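Local structure of Glyoxalase/bleomycin resistance protein/dioxygenase (Nocardioides sp., 4MYM) at residues R97-I111 against P142-L155. The protein is of uncertain function but probably belongs to the glyoxalase/bleomycin resistance/dioxygenase family, whose members include metalloenzymes and antibiotic-binding proteins. Sequence-based numbering, arbitrary orientation.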
ATOM      1  N   ARG A  97     -10.332  -9.943   3.593  1.00 20.71           N
ATOM      2  CA  ARG A  97      -9.544  -8.762   3.250  1.00 19.31           C
ATOM      3  C   ARG A  97      -8.055  -9.017   3.492  1.00 18.72           C
ATOM      4  O   ARG A  97      -7.650  -9.579   4.531  1.00 18.09           O
ATOM      5  CB  ARG A  97     -10.006  -7.537   4.048  1.00 18.65           C
ATOM      6  CG  ARG A  97     -11.441  -7.098   3.780  1.00 18.60           C
ATOM      7  CD  ARG A  97     -11.664  -6.605   2.366  1.00 19.63           C
ATOM      8  NE  ARG A  97     -12.082  -7.676   1.469  1.00 20.35           N
ATOM      9  CZ  ARG A  97     -12.283  -7.548   0.165  1.00 21.63           C
ATOM     10  NH1 ARG A  97     -12.080  -6.392  -0.456  1.00 21.23           N
ATOM     11  NH2 ARG A  97     -12.677  -8.606  -0.532  1.00 23.82           N
ATOM     12  N   THR A  98      -7.241  -8.551   2.546  1.00 18.99           N
ATOM     13  CA  THR A  98      -5.813  -8.882   2.517  1.00 17.91           C
ATOM     14  C   THR A  98      -4.825  -7.764   2.868  1.00 17.53           C
ATOM     15  O   THR A  98      -3.692  -8.052   3.209  1.00 17.33           O
ATOM     16  CB  THR A  98      -5.441  -9.400   1.126  1.00 18.25           C
ATOM     17  OG1 THR A  98      -5.659  -8.378   0.162  1.00 18.32           O
ATOM     18  CG2 THR A  98      -6.281 -10.603   0.767  1.00 19.15           C
ATOM     19  N   VAL A  99      -5.257  -6.508   2.793  1.00 16.13           N
ATOM     20  CA  VAL A  99      -4.399  -5.352   3.031  1.00 16.29           C
ATOM     21  C   VAL A  99      -5.292  -4.136   3.272  1.00 16.10           C
ATOM     22  O   VAL A  99      -6.431  -4.110   2.786  1.00 16.37           O
ATOM     23  CB  VAL A  99      -3.467  -5.096   1.824  1.00 15.98           C
ATOM     24  CG1 VAL A  99      -4.268  -4.822   0.546  1.00 15.85           C
ATOM     25  CG2 VAL A  99      -2.483  -3.969   2.136  1.00 15.50           C
HETATM   26  N   MSE A 100      -4.792  -3.153   4.014  1.00 16.90           N
HETATM   27  CA  MSE A 100      -5.570  -1.947   4.315  1.00 17.05           C
HETATM   28  C   MSE A 100      -4.886  -0.717   3.780  1.00 16.68           C
HETATM   29  O   MSE A 100      -3.700  -0.509   4.012  1.00 15.32           O
HETATM   30  CB  MSE A 100      -5.803  -1.802   5.819  1.00 19.24           C
HETATM   31  CG  MSE A 100      -6.801  -0.674   6.116  1.00 21.75           C
HETATM   32 SE   MSE A 100      -7.062  -0.555   8.067  1.00 31.39          SE
HETATM   33  CE  MSE A 100      -5.573   0.654   8.526  1.00 26.84           C
ATOM     34  N   VAL A 101      -5.650   0.098   3.059  1.00 15.70           N
ATOM     35  CA  VAL A 101      -5.178   1.380   2.545  1.00 16.14           C
ATOM     36  C   VAL A 101      -5.822   2.465   3.408  1.00 15.92           C
ATOM     37  O   VAL A 101      -7.051   2.539   3.454  1.00 14.93           O
ATOM     38  CB  VAL A 101      -5.557   1.512   1.056  1.00 16.71           C
ATOM     39  CG1 VAL A 101      -5.066   2.824   0.483  1.00 17.65           C
ATOM     40  CG2 VAL A 101      -4.962   0.343   0.272  1.00 17.50           C
ATOM     41  N   ALA A 102      -5.018   3.298   4.088  1.00 15.53           N
ATOM     42  CA  ALA A 102      -5.560   4.290   5.022  1.00 16.13           C
ATOM     43  C   ALA A 102      -5.319   5.735   4.576  1.00 17.28           C
ATOM     44  O   ALA A 102      -4.249   6.088   4.051  1.00 16.08           O
ATOM     45  CB  ALA A 102      -5.018   4.070   6.421  1.00 15.90           C
ATOM     46  N   VAL A 103      -6.346   6.547   4.806  1.00 17.55           N
ATOM     47  CA  VAL A 103      -6.405   7.928   4.398  1.00 17.60           C
ATOM     48  C   VAL A 103      -6.705   8.756   5.643  1.00 18.39           C
ATOM     49  O   VAL A 103      -7.793   8.669   6.189  1.00 17.75           O
ATOM     50  CB  VAL A 103      -7.528   8.113   3.359  1.00 17.31           C
ATOM     51  CG1 VAL A 103      -7.696   9.572   2.980  1.00 17.86           C
ATOM     52  CG2 VAL A 103      -7.287   7.240   2.135  1.00 17.17           C
ATOM     53  N   GLU A 104      -5.740   9.544   6.113  1.00 18.91           N
ATOM     54  CA  GLU A 104      -5.962  10.312   7.309  1.00 19.92           C
ATOM     55  C   GLU A 104      -6.669  11.603   6.904  1.00 20.62           C
ATOM     56  O   GLU A 104      -6.201  12.295   6.019  1.00 19.39           O
ATOM     57  CB  GLU A 104      -4.662  10.667   8.018  1.00 21.17           C
ATOM     58  CG  GLU A 104      -4.934  11.470   9.288  1.00 22.82           C
ATOM     59  CD  GLU A 104      -3.709  11.749  10.132  1.00 24.39           C
ATOM     60  OE1 GLU A 104      -2.612  11.205   9.845  1.00 23.12           O
ATOM     61  OE2 GLU A 104      -3.857  12.535  11.094  1.00 24.69           O
ATOM     62  N   LEU A 105      -7.785  11.912   7.559  1.00 21.27           N
ATOM     63  CA  LEU A 105      -8.451  13.208   7.382  1.00 22.11           C
ATOM     64  C   LEU A 105      -8.138  14.137   8.563  1.00 22.97           C
ATOM     65  O   LEU A 105      -7.600  13.704   9.578  1.00 23.60           O
ATOM     66  CB  LEU A 105      -9.954  13.007   7.224  1.00 22.76           C
ATOM     67  CG  LEU A 105     -10.422  12.133   6.051  1.00 22.61           C
ATOM     68  CD1 LEU A 105     -11.915  12.285   5.856  1.00 22.26           C
ATOM     69  CD2 LEU A 105      -9.700  12.453   4.744  1.00 23.59           C
ATOM     70  N   SER A 106      -8.491  15.412   8.423  1.00 25.30           N
ATOM     71  CA  SER A 106      -8.067  16.441   9.365  1.00 26.69           C
ATOM     72  C   SER A 106      -8.986  16.667  10.561  1.00 25.76           C
ATOM     73  O   SER A 106      -8.618  17.407  11.457  1.00 25.91           O
ATOM     74  CB  SER A 106      -7.882  17.769   8.631  1.00 27.80           C
ATOM     75  OG  SER A 106      -6.961  17.604   7.578  1.00 32.36           O
ATOM     76  N   SER A 107     -10.170  16.061  10.577  1.00 24.33           N
ATOM     77  CA  SER A 107     -11.042  16.159  11.747  1.00 24.20           C
ATOM     78  C   SER A 107     -12.097  15.057  11.735  1.00 22.16           C
ATOM     79  O   SER A 107     -12.487  14.609  10.667  1.00 21.49           O
ATOM     80  CB  SER A 107     -11.746  17.522  11.791  1.00 24.74           C
ATOM     81  OG  SER A 107     -13.070  17.423  11.291  1.00 25.50           O
ATOM     82  N   PRO A 108     -12.576  14.648  12.920  1.00 23.08           N
ATOM     83  CA  PRO A 108     -13.631  13.628  13.046  1.00 23.21           C
ATOM     84  C   PRO A 108     -14.899  13.952  12.292  1.00 23.56           C
ATOM     85  O   PRO A 108     -15.544  13.067  11.749  1.00 23.50           O
ATOM     86  CB  PRO A 108     -13.895  13.587  14.553  1.00 23.88           C
ATOM     87  CG  PRO A 108     -12.588  13.947  15.145  1.00 23.64           C
ATOM     88  CD  PRO A 108     -11.987  14.972  14.229  1.00 23.13           C
ATOM     89  N   VAL A 109     -15.235  15.232  12.205  1.00 22.94           N
ATOM     90  CA  VAL A 109     -16.452  15.639  11.556  1.00 21.94           C
ATOM     91  C   VAL A 109     -16.342  15.503  10.029  1.00 21.24           C
ATOM     92  O   VAL A 109     -17.337  15.251   9.343  1.00 20.24           O
ATOM     93  CB  VAL A 109     -16.844  17.053  12.062  1.00 25.01           C
ATOM     94  CG1 VAL A 109     -17.151  17.993  10.928  1.00 26.11           C
ATOM     95  CG2 VAL A 109     -17.999  16.934  13.046  1.00 25.63           C
ATOM     96  N   GLU A 110     -15.125  15.637   9.504  1.00 20.54           N
ATOM     97  CA  GLU A 110     -14.883  15.384   8.096  1.00 20.97           C
ATOM     98  C   GLU A 110     -15.131  13.909   7.693  1.00 20.10           C
ATOM     99  O   GLU A 110     -15.489  13.623   6.517  1.00 19.27           O
ATOM    100  CB  GLU A 110     -13.450  15.802   7.689  1.00 21.33           C
ATOM    101  CG  GLU A 110     -13.275  15.855   6.175  1.00 22.64           C
ATOM    102  CD  GLU A 110     -11.872  16.266   5.739  1.00 23.69           C
ATOM    103  OE1 GLU A 110     -11.063  16.695   6.590  1.00 22.54           O
ATOM    104  OE2 GLU A 110     -11.603  16.166   4.527  1.00 27.50           O
ATOM    105  N   ILE A 111     -14.939  13.004   8.644  1.00 19.00           N
ATOM    106  CA  ILE A 111     -15.227  11.569   8.436  1.00 20.92           C
ATOM    107  C   ILE A 111     -16.705  11.374   8.050  1.00 21.21           C
ATOM    108  O   ILE A 111     -17.015  10.753   7.037  1.00 22.41           O
ATOM    109  CB  ILE A 111     -14.852  10.734   9.682  1.00 20.94           C
ATOM    110  CG1 ILE A 111     -13.347  10.809   9.947  1.00 21.91           C
ATOM    111  CG2 ILE A 111     -15.297   9.275   9.545  1.00 22.19           C
ATOM    112  CD1 ILE A 111     -12.457  10.178   8.880  1.00 22.10           C
ATOM    113  N   PRO A 142     -14.671  -2.074   1.607  1.00 17.79           N
ATOM    114  CA  PRO A 142     -13.923  -2.939   0.702  1.00 17.51           C
ATOM    115  C   PRO A 142     -13.720  -2.314  -0.677  1.00 17.75           C
ATOM    116  O   PRO A 142     -14.575  -1.569  -1.167  1.00 17.53           O
ATOM    117  CB  PRO A 142     -14.828  -4.168   0.571  1.00 18.05           C
ATOM    118  CG  PRO A 142     -16.207  -3.614   0.691  1.00 17.57           C
ATOM    119  CD  PRO A 142     -16.104  -2.456   1.652  1.00 18.15           C
ATOM    120  N   GLY A 143     -12.576  -2.598  -1.286  1.00 17.39           N
ATOM    121  CA  GLY A 143     -12.372  -2.313  -2.703  1.00 18.60           C
ATOM    122  C   GLY A 143     -12.381  -3.630  -3.473  1.00 19.32           C
ATOM    123  O   GLY A 143     -12.493  -4.697  -2.872  1.00 20.91           O
ATOM    124  N   PRO A 144     -12.268  -3.561  -4.804  1.00 21.29           N
ATOM    125  CA  PRO A 144     -12.382  -4.738  -5.668  1.00 22.75           C
ATOM    126  C   PRO A 144     -11.114  -5.622  -5.777  1.00 23.90           C
ATOM    127  O   PRO A 144     -11.146  -6.639  -6.478  1.00 26.10           O
ATOM    128  CB  PRO A 144     -12.735  -4.136  -7.033  1.00 22.03           C
ATOM    129  CG  PRO A 144     -12.189  -2.738  -7.006  1.00 22.00           C
ATOM    130  CD  PRO A 144     -12.211  -2.296  -5.568  1.00 21.20           C
ATOM    131  N   CYS A 145     -10.023  -5.255  -5.110  1.00 22.97           N
ATOM    132  CA  CYS A 145      -8.779  -6.022  -5.205  1.00 23.46           C
ATOM    133  C   CYS A 145      -8.382  -6.680  -3.885  1.00 23.62           C
ATOM    134  O   CYS A 145      -7.184  -6.827  -3.581  1.00 23.84           O
ATOM    135  CB  CYS A 145      -7.655  -5.111  -5.712  1.00 24.36           C
ATOM    136  SG  CYS A 145      -7.912  -4.529  -7.398  1.00 25.10           S
ATOM    137  N   GLY A 146      -9.384  -7.090  -3.104  1.00 20.97           N
ATOM    138  CA  GLY A 146      -9.140  -7.719  -1.816  1.00 20.20           C
ATOM    139  C   GLY A 146      -8.782  -6.763  -0.702  1.00 18.67           C
ATOM    140  O   GLY A 146      -8.716  -7.152   0.451  1.00 18.39           O
ATOM    141  N   GLU A 147      -8.513  -5.506  -1.034  1.00 18.25           N
ATOM    142  CA  GLU A 147      -8.146  -4.549  -0.015  1.00 17.10           C
ATOM    143  C   GLU A 147      -9.403  -3.988   0.641  1.00 16.45           C
ATOM    144  O   GLU A 147     -10.508  -4.054   0.073  1.00 16.06           O
ATOM    145  CB  GLU A 147      -7.320  -3.400  -0.610  1.00 17.73           C
ATOM    146  CG  GLU A 147      -8.111  -2.232  -1.186  1.00 18.55           C
ATOM    147  CD  GLU A 147      -8.748  -2.502  -2.541  1.00 18.85           C
ATOM    148  OE1 GLU A 147      -8.827  -3.669  -2.990  1.00 19.60           O
ATOM    149  OE2 GLU A 147      -9.173  -1.513  -3.174  1.00 20.64           O
ATOM    150  N   PHE A 148      -9.210  -3.418   1.820  1.00 15.72           N
ATOM    151  CA  PHE A 148     -10.165  -2.449   2.345  1.00 15.47           C
ATOM    152  C   PHE A 148      -9.490  -1.120   2.606  1.00 15.63           C
ATOM    153  O   PHE A 148      -8.267  -1.046   2.774  1.00 15.63           O
ATOM    154  CB  PHE A 148     -10.914  -2.951   3.587  1.00 15.09           C
ATOM    155  CG  PHE A 148     -10.077  -3.163   4.820  1.00 15.26           C
ATOM    156  CD1 PHE A 148      -9.137  -4.193   4.901  1.00 15.96           C
ATOM    157  CD2 PHE A 148     -10.301  -2.396   5.956  1.00 15.89           C
ATOM    158  CE1 PHE A 148      -8.415  -4.408   6.069  1.00 16.22           C
ATOM    159  CE2 PHE A 148      -9.577  -2.598   7.113  1.00 15.69           C
ATOM    160  CZ  PHE A 148      -8.645  -3.614   7.181  1.00 15.99           C
ATOM    161  N   TRP A 149     -10.322  -0.091   2.637  1.00 15.15           N
ATOM    162  CA  TRP A 149      -9.922   1.294   2.875  1.00 15.64           C
ATOM    163  C   TRP A 149     -10.424   1.773   4.223  1.00 16.07           C
ATOM    164  O   TRP A 149     -11.527   1.408   4.663  1.00 16.25           O
ATOM    165  CB  TRP A 149     -10.505   2.189   1.787  1.00 15.50           C
ATOM    166  CG  TRP A 149      -9.910   1.966   0.415  1.00 16.01           C
ATOM    167  CD1 TRP A 149     -10.086   0.880  -0.398  1.00 15.97           C
ATOM    168  CD2 TRP A 149      -9.067   2.870  -0.308  1.00 16.19           C
ATOM    169  NE1 TRP A 149      -9.393   1.047  -1.577  1.00 16.28           N
ATOM    170  CE2 TRP A 149      -8.756   2.258  -1.546  1.00 16.84           C
ATOM    171  CE3 TRP A 149      -8.539   4.137  -0.026  1.00 16.05           C
ATOM    172  CZ2 TRP A 149      -7.935   2.878  -2.506  1.00 16.88           C
ATOM    173  CZ3 TRP A 149      -7.728   4.741  -0.963  1.00 16.14           C
ATOM    174  CH2 TRP A 149      -7.432   4.111  -2.192  1.00 16.33           C
ATOM    175  N   GLU A 150      -9.594   2.570   4.883  1.00 15.92           N
ATOM    176  CA  GLU A 150      -9.929   3.222   6.119  1.00 15.65           C
ATOM    177  C   GLU A 150      -9.740   4.724   5.905  1.00 16.33           C
ATOM    178  O   GLU A 150      -8.715   5.151   5.382  1.00 15.62           O
ATOM    179  CB  GLU A 150      -9.018   2.757   7.235  1.00 16.13           C
ATOM    180  CG  GLU A 150      -9.259   3.466   8.571  1.00 16.37           C
ATOM    181  CD  GLU A 150      -8.140   3.282   9.557  1.00 17.36           C
ATOM    182  OE1 GLU A 150      -6.981   3.622   9.223  1.00 18.57           O
ATOM    183  OE2 GLU A 150      -8.401   2.833  10.685  1.00 18.44           O
ATOM    184  N   TYR A 151     -10.756   5.508   6.249  1.00 16.77           N
ATOM    185  CA  TYR A 151     -10.595   6.948   6.419  1.00 16.77           C
ATOM    186  C   TYR A 151     -10.672   7.137   7.918  1.00 17.08           C
ATOM    187  O   TYR A 151     -11.562   6.582   8.575  1.00 17.03           O
ATOM    188  CB  TYR A 151     -11.704   7.745   5.724  1.00 16.97           C
ATOM    189  CG  TYR A 151     -11.651   7.863   4.220  1.00 17.54           C
ATOM    190  CD1 TYR A 151     -11.137   6.847   3.412  1.00 17.94           C
ATOM    191  CD2 TYR A 151     -12.180   8.984   3.583  1.00 19.00           C
ATOM    192  CE1 TYR A 151     -11.113   6.964   2.037  1.00 18.07           C
ATOM    193  CE2 TYR A 151     -12.169   9.096   2.207  1.00 19.03           C
ATOM    194  CZ  TYR A 151     -11.627   8.084   1.438  1.00 18.86           C
ATOM    195  OH  TYR A 151     -11.634   8.195   0.065  1.00 18.37           O
ATOM    196  N   PHE A 152      -9.720   7.867   8.492  1.00 16.76           N
ATOM    197  CA  PHE A 152      -9.663   8.044   9.928  1.00 16.76           C
ATOM    198  C   PHE A 152      -9.251   9.474  10.256  1.00 17.82           C
ATOM    199  O   PHE A 152      -8.592  10.136   9.449  1.00 16.90           O
ATOM    200  CB  PHE A 152      -8.726   7.044  10.617  1.00 17.60           C
ATOM    201  CG  PHE A 152      -7.251   7.299  10.391  1.00 18.12           C
ATOM    202  CD1 PHE A 152      -6.628   6.892   9.212  1.00 19.01           C
ATOM    203  CD2 PHE A 152      -6.483   7.910  11.364  1.00 19.07           C
ATOM    204  CE1 PHE A 152      -5.274   7.128   9.000  1.00 19.58           C
ATOM    205  CE2 PHE A 152      -5.130   8.151  11.148  1.00 19.38           C
ATOM    206  CZ  PHE A 152      -4.527   7.747   9.978  1.00 19.57           C
ATOM    207  N   ALA A 153      -9.683   9.930  11.427  1.00 18.45           N
ATOM    208  CA  ALA A 153      -9.234  11.200  11.989  1.00 19.10           C
ATOM    209  C   ALA A 153      -9.136  11.079  13.509  1.00 20.53           C
ATOM    210  O   ALA A 153      -9.970  10.435  14.159  1.00 19.01           O
ATOM    211  CB  ALA A 153     -10.163  12.320  11.571  1.00 20.16           C
ATOM    212  N   TRP A 154      -8.084  11.676  14.065  1.00 20.86           N
ATOM    213  CA  TRP A 154      -7.790  11.547  15.479  1.00 22.73           C
ATOM    214  C   TRP A 154      -8.786  12.362  16.302  1.00 24.06           C
ATOM    215  O   TRP A 154      -9.132  13.472  15.930  1.00 22.57           O
ATOM    216  CB  TRP A 154      -6.372  12.032  15.798  1.00 23.56           C
ATOM    217  CG  TRP A 154      -5.304  11.199  15.181  1.00 25.06           C
ATOM    218  CD1 TRP A 154      -4.351  11.616  14.316  1.00 25.74           C
ATOM    219  CD2 TRP A 154      -5.093   9.798  15.374  1.00 25.38           C
ATOM    220  NE1 TRP A 154      -3.557  10.565  13.950  1.00 26.99           N
ATOM    221  CE2 TRP A 154      -3.994   9.434  14.582  1.00 26.34           C
ATOM    222  CE3 TRP A 154      -5.739   8.815  16.126  1.00 26.26           C
ATOM    223  CZ2 TRP A 154      -3.512   8.125  14.525  1.00 26.14           C
ATOM    224  CZ3 TRP A 154      -5.266   7.515  16.069  1.00 26.03           C
ATOM    225  CH2 TRP A 154      -4.158   7.184  15.274  1.00 26.16           C
ATOM    226  N   LEU A 155      -9.241  11.781  17.399  1.00 25.43           N
ATOM    227  CA  LEU A 155     -10.047  12.493  18.388  1.00 28.22           C
ATOM    228  C   LEU A 155      -9.108  13.330  19.248  1.00 28.61           C
ATOM    229  O   LEU A 155      -7.882  13.254  19.093  1.00 26.33           O
ATOM    230  CB  LEU A 155     -10.819  11.495  19.252  1.00 29.24           C
ATOM    231  CG  LEU A 155     -11.773  10.553  18.508  1.00 30.56           C
ATOM    232  CD1 LEU A 155     -12.377   9.547  19.474  1.00 31.43           C
ATOM    233  CD2 LEU A 155     -12.867  11.330  17.791  1.00 31.12           C
TER
HETATM  234  O   HOH W   1     -12.140  -7.812  -3.398  1.00 25.80           O
HETATM  235  O   HOH W   2      -5.619  -9.048  -2.483  1.00 24.41           O
HETATM  236  O   HOH W   3      -6.420  13.177  11.989  1.00 20.81           O
HETATM  237  O   HOH W   4      -1.360  10.198  12.022  1.00 29.07           O
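Strands 99-104 and 147-154 run side by side in parallel, their directions 24° apart, and the backbone bonds alternate between them from Thr98 N to Gly146 O as far as Leu105 N to Phe152 O. On the face with Met100, Ala102 and Glu104, the selenomethionine Met100 lays its CG over the Phe148 ring, 3.7 Å from the ring centroid, while its selenium sits obliquely beside CE2 in a Met-aromatic contact. The methyl CE then bends on to Glu150, whose OE1 lies 3.4 Å from it and also hydrogen-bonds a bound BTB molecule, probably from the crystallisation liquor. Further along, Phe152 has its CG between the backbone N and carbonyl carbon (chi1 72°), which swings the ring across the neighbouring strand, so that Glu104 CA lies over one face of it, a CH-pi contact. That glutamate stretches out toward Trp154, and a water bridges Glu104 OE1 and Trp154 NE1. This strand pair belongs to a four-stranded mixed sheet of order 1-4-3-2, the second of two βαβββ modules of the vicinal oxygen chelate fold; at Val99, Met100 and Ala102 the sheet continues antiparallel into the second subunit. On the other face, Val101 CG1 lies over the six-membered ring of Trp149, 3.7 Å from its centroid, a CH-pi contact, and Val103 CG2 meets that indole at its edge. Glu147 OE2 accepts from Trp149 NE1 (3.0 Å) through its anti lone pair and is also hydrogen-bonded to Tyr48 OH. At the Gly146 turn, the guanidinium of Arg97 lies with one face on the Gly146 carbonyl: NH1 gives one bond in the guanidinium plane to Gly143 O (3.0 Å) and another, from above the carbonyl plane, to Glu147 O (2.9 Å), with Gly143 N reaching the latter oxygen from the opposite face. Past the strand, Ile111 of helix 108-120 drops CD1 onto the Phe152 backbone, and its CG1 packs against Ala153 CB.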